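PDB 6L85: phosphate transporter from Thermotoga maritima MSB8, which probably imports phosphate across the membrane together with sodium ions, as a bacterial relative of the human SLC20 carriers. Local coordinates for residues I315-V326 / V350-R361. Numbering follows the deposited sequence.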
# COMPACT_ATOMS: atom_id res chain seq x y z
N ILE B 315 -27.19 -8.62 10.39
CA ILE B 315 -26.45 -9.71 9.75
C ILE B 315 -25.54 -10.44 10.73
O ILE B 315 -24.62 -11.14 10.32
CB ILE B 315 -25.63 -9.20 8.54
CG1 ILE B 315 -24.58 -8.17 8.99
CG2 ILE B 315 -26.55 -8.61 7.48
CD1 ILE B 315 -23.68 -7.70 7.88
N THR B 316 -25.80 -10.29 12.04
CA THR B 316 -24.99 -11.04 13.00
C THR B 316 -25.22 -12.54 12.91
O THR B 316 -24.46 -13.31 13.52
CB THR B 316 -25.27 -10.59 14.44
OG1 THR B 316 -26.57 -11.06 14.85
CG2 THR B 316 -25.19 -9.07 14.57
N THR B 317 -26.22 -12.98 12.16
CA THR B 317 -26.43 -14.39 11.87
C THR B 317 -25.79 -14.81 10.55
O THR B 317 -25.95 -15.96 10.13
CB THR B 317 -27.93 -14.72 11.86
OG1 THR B 317 -28.60 -13.94 10.85
CG2 THR B 317 -28.55 -14.42 13.22
N LEU B 318 -25.09 -13.90 9.88
CA LEU B 318 -24.35 -14.24 8.66
C LEU B 318 -23.06 -14.97 9.05
O LEU B 318 -22.24 -14.43 9.79
CB LEU B 318 -24.05 -12.98 7.86
CG LEU B 318 -23.55 -13.18 6.43
CD1 LEU B 318 -24.65 -13.83 5.59
CD2 LEU B 318 -23.11 -11.84 5.84
N THR B 319 -22.88 -16.20 8.55
CA THR B 319 -21.66 -16.92 8.88
C THR B 319 -20.45 -16.15 8.36
O THR B 319 -20.53 -15.35 7.42
CB THR B 319 -21.65 -18.33 8.30
OG1 THR B 319 -22.01 -18.31 6.90
CG2 THR B 319 -22.62 -19.25 9.06
N ASN B 320 -19.30 -16.41 8.98
CA ASN B 320 -18.07 -15.76 8.55
C ASN B 320 -17.69 -16.14 7.13
O ASN B 320 -17.16 -15.31 6.38
CB ASN B 320 -16.96 -16.08 9.52
CG ASN B 320 -17.13 -15.34 10.82
OD1 ASN B 320 -17.06 -14.11 10.85
ND2 ASN B 320 -17.39 -16.06 11.90
N SER B 321 -17.97 -17.38 6.72
CA SER B 321 -17.68 -17.75 5.34
C SER B 321 -18.60 -17.01 4.37
O SER B 321 -18.18 -16.65 3.26
CB SER B 321 -17.79 -19.26 5.16
OG SER B 321 -19.05 -19.71 5.61
N ARG B 322 -19.82 -16.71 4.80
CA ARG B 322 -20.71 -15.96 3.92
C ARG B 322 -20.35 -14.48 3.87
O ARG B 322 -20.45 -13.87 2.81
CB ARG B 322 -22.16 -16.13 4.37
CG ARG B 322 -22.76 -17.46 3.94
CD ARG B 322 -24.26 -17.54 4.22
NE ARG B 322 -24.82 -18.74 3.63
CZ ARG B 322 -24.70 -19.95 4.16
NH1 ARG B 322 -24.06 -20.12 5.32
NH2 ARG B 322 -25.24 -21.00 3.55
N GLY B 323 -19.97 -13.89 5.01
CA GLY B 323 -19.53 -12.50 5.00
C GLY B 323 -18.28 -12.30 4.16
O GLY B 323 -18.17 -11.35 3.39
N PHE B 324 -17.31 -13.22 4.31
CA PHE B 324 -16.15 -13.29 3.43
C PHE B 324 -16.55 -13.29 1.96
O PHE B 324 -16.01 -12.51 1.16
CB PHE B 324 -15.36 -14.56 3.78
CG PHE B 324 -14.09 -14.75 2.98
CD1 PHE B 324 -12.88 -14.22 3.44
CD2 PHE B 324 -14.08 -15.49 1.80
CE1 PHE B 324 -11.70 -14.42 2.73
CE2 PHE B 324 -12.91 -15.69 1.09
CZ PHE B 324 -11.71 -15.14 1.56
N THR B 325 -17.50 -14.17 1.59
CA THR B 325 -17.94 -14.29 0.20
C THR B 325 -18.66 -13.02 -0.29
O THR B 325 -18.45 -12.58 -1.42
CB THR B 325 -18.85 -15.53 0.07
OG1 THR B 325 -18.07 -16.70 0.31
CG2 THR B 325 -19.47 -15.64 -1.34
N VAL B 326 -19.50 -12.44 0.56
CA VAL B 326 -20.26 -11.24 0.20
C VAL B 326 -19.30 -10.09 -0.08
O VAL B 326 -19.44 -9.36 -1.07
CB VAL B 326 -21.24 -10.88 1.33
CG1 VAL B 326 -21.71 -9.41 1.23
CG2 VAL B 326 -22.41 -11.85 1.33
N VAL B 350 -23.98 -4.68 -2.59
CA VAL B 350 -23.85 -5.47 -1.37
C VAL B 350 -25.14 -6.25 -1.14
O VAL B 350 -25.12 -7.44 -0.81
CB VAL B 350 -23.52 -4.59 -0.15
CG1 VAL B 350 -23.45 -5.46 1.08
CG2 VAL B 350 -22.20 -3.94 -0.30
N VAL B 351 -26.28 -5.57 -1.28
CA VAL B 351 -27.58 -6.22 -1.15
C VAL B 351 -27.67 -7.42 -2.10
O VAL B 351 -28.09 -8.51 -1.71
CB VAL B 351 -28.71 -5.21 -1.41
CG1 VAL B 351 -30.02 -5.94 -1.73
CG2 VAL B 351 -28.86 -4.28 -0.22
N GLY B 352 -27.25 -7.23 -3.35
CA GLY B 352 -27.24 -8.34 -4.28
C GLY B 352 -26.38 -9.50 -3.81
O GLY B 352 -26.79 -10.66 -3.88
N ALA B 353 -25.17 -9.20 -3.34
CA ALA B 353 -24.26 -10.26 -2.90
C ALA B 353 -24.86 -11.04 -1.73
O ALA B 353 -24.78 -12.27 -1.68
CB ALA B 353 -22.90 -9.65 -2.53
N VAL B 354 -25.48 -10.32 -0.79
CA VAL B 354 -26.15 -10.96 0.34
C VAL B 354 -27.25 -11.90 -0.16
O VAL B 354 -27.34 -13.06 0.27
CB VAL B 354 -26.70 -9.90 1.31
CG1 VAL B 354 -27.63 -10.55 2.33
CG2 VAL B 354 -25.57 -9.18 2.02
N THR B 355 -28.11 -11.42 -1.07
CA THR B 355 -29.18 -12.29 -1.56
C THR B 355 -28.61 -13.49 -2.31
O THR B 355 -29.21 -14.57 -2.30
CB THR B 355 -30.18 -11.52 -2.44
OG1 THR B 355 -29.65 -11.34 -3.76
CG2 THR B 355 -30.51 -10.17 -1.86
N GLY B 356 -27.44 -13.33 -2.92
CA GLY B 356 -26.83 -14.44 -3.63
C GLY B 356 -26.25 -15.51 -2.71
O GLY B 356 -26.19 -16.68 -3.09
N VAL B 357 -25.77 -15.13 -1.52
CA VAL B 357 -25.28 -16.18 -0.62
C VAL B 357 -26.39 -16.79 0.22
O VAL B 357 -26.13 -17.75 0.96
CB VAL B 357 -24.23 -15.76 0.43
CG1 VAL B 357 -22.89 -15.51 -0.22
CG2 VAL B 357 -24.73 -14.59 1.27
N GLY B 358 -27.59 -16.26 0.16
CA GLY B 358 -28.61 -16.76 1.05
C GLY B 358 -28.95 -15.68 2.06
O GLY B 358 -28.08 -14.95 2.54
N PHE B 359 -30.23 -15.58 2.37
CA PHE B 359 -30.72 -14.63 3.35
C PHE B 359 -31.50 -15.41 4.39
O PHE B 359 -32.49 -16.07 4.06
CB PHE B 359 -31.60 -13.55 2.69
CG PHE B 359 -32.69 -14.10 1.80
CD1 PHE B 359 -32.43 -14.37 0.46
CD2 PHE B 359 -33.96 -14.34 2.30
CE1 PHE B 359 -33.44 -14.88 -0.37
CE2 PHE B 359 -34.97 -14.85 1.48
CZ PHE B 359 -34.71 -15.12 0.15
N ALA B 360 -31.02 -15.40 5.64
CA ALA B 360 -31.85 -15.95 6.71
C ALA B 360 -33.23 -15.28 6.69
O ALA B 360 -34.25 -15.97 6.61
CB ALA B 360 -31.16 -15.81 8.08
N ARG B 361 -33.30 -13.95 6.71
CA ARG B 361 -32.21 -12.98 6.94
C ARG B 361 -32.73 -12.24 8.15
O ARG B 361 -32.53 -11.04 8.33
CB ARG B 361 -31.98 -12.06 5.73
CG ARG B 361 -30.65 -11.29 5.70
CD ARG B 361 -29.44 -12.13 5.27
NE ARG B 361 -29.01 -13.05 6.31
CZ ARG B 361 -28.49 -12.67 7.48
NH1 ARG B 361 -28.32 -11.38 7.74
NH2 ARG B 361 -28.14 -13.58 8.38
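Val-326 enters the neighbouring helix as a knob into the hole formed by Val-350, Ala-353, Val-354 and Val-357. Its CG1, anti to the backbone N (chi1 161°), faces CG2 of Val-354 at 3.9 Å, while CG2 meets CG2 of Val-357 at 3.6 Å, the two valines crossing at about a right angle. The small Ala-353 suits the tight approach of the backbones here. The other branch of Val-357, CG1, lies against the methyl CG2 of Thr-325, whose OG1 is turned back to Ser-321 O of its own helix.

Arg-322 and Val-357 slide past each other in opposite directions. The arginine chain is extended from CG to NE, and NE donates to Val-357 O at 3.1 Å in a fairly straight bond (160°), the acceptor lying in the guanidinium plane; NH1 of the same group reaches OG1 of the N-cap Thr-319. With an alanine in place of Arg-322, Val-357 O and Thr-319 OG1 are each likely to lose a guanidinium donor, and Val-357 CB the packing of CG and CD. Gly-358, with positive phi, then turns the chain away.

Arg-361, bent at chi2 and chi3, folds against the loop 315-318: its NH1 lies 3.3 Å from Ile-315 CG2, and Leu-318 CB covers one guanidinium face. Segments 320-326 and 350-357, obliquely opposed at 139°, thus share one knob-into-hole contact in the helical phosphate transporter fold, with the Val-326 side chain about 8 Å from a bound sodium ion.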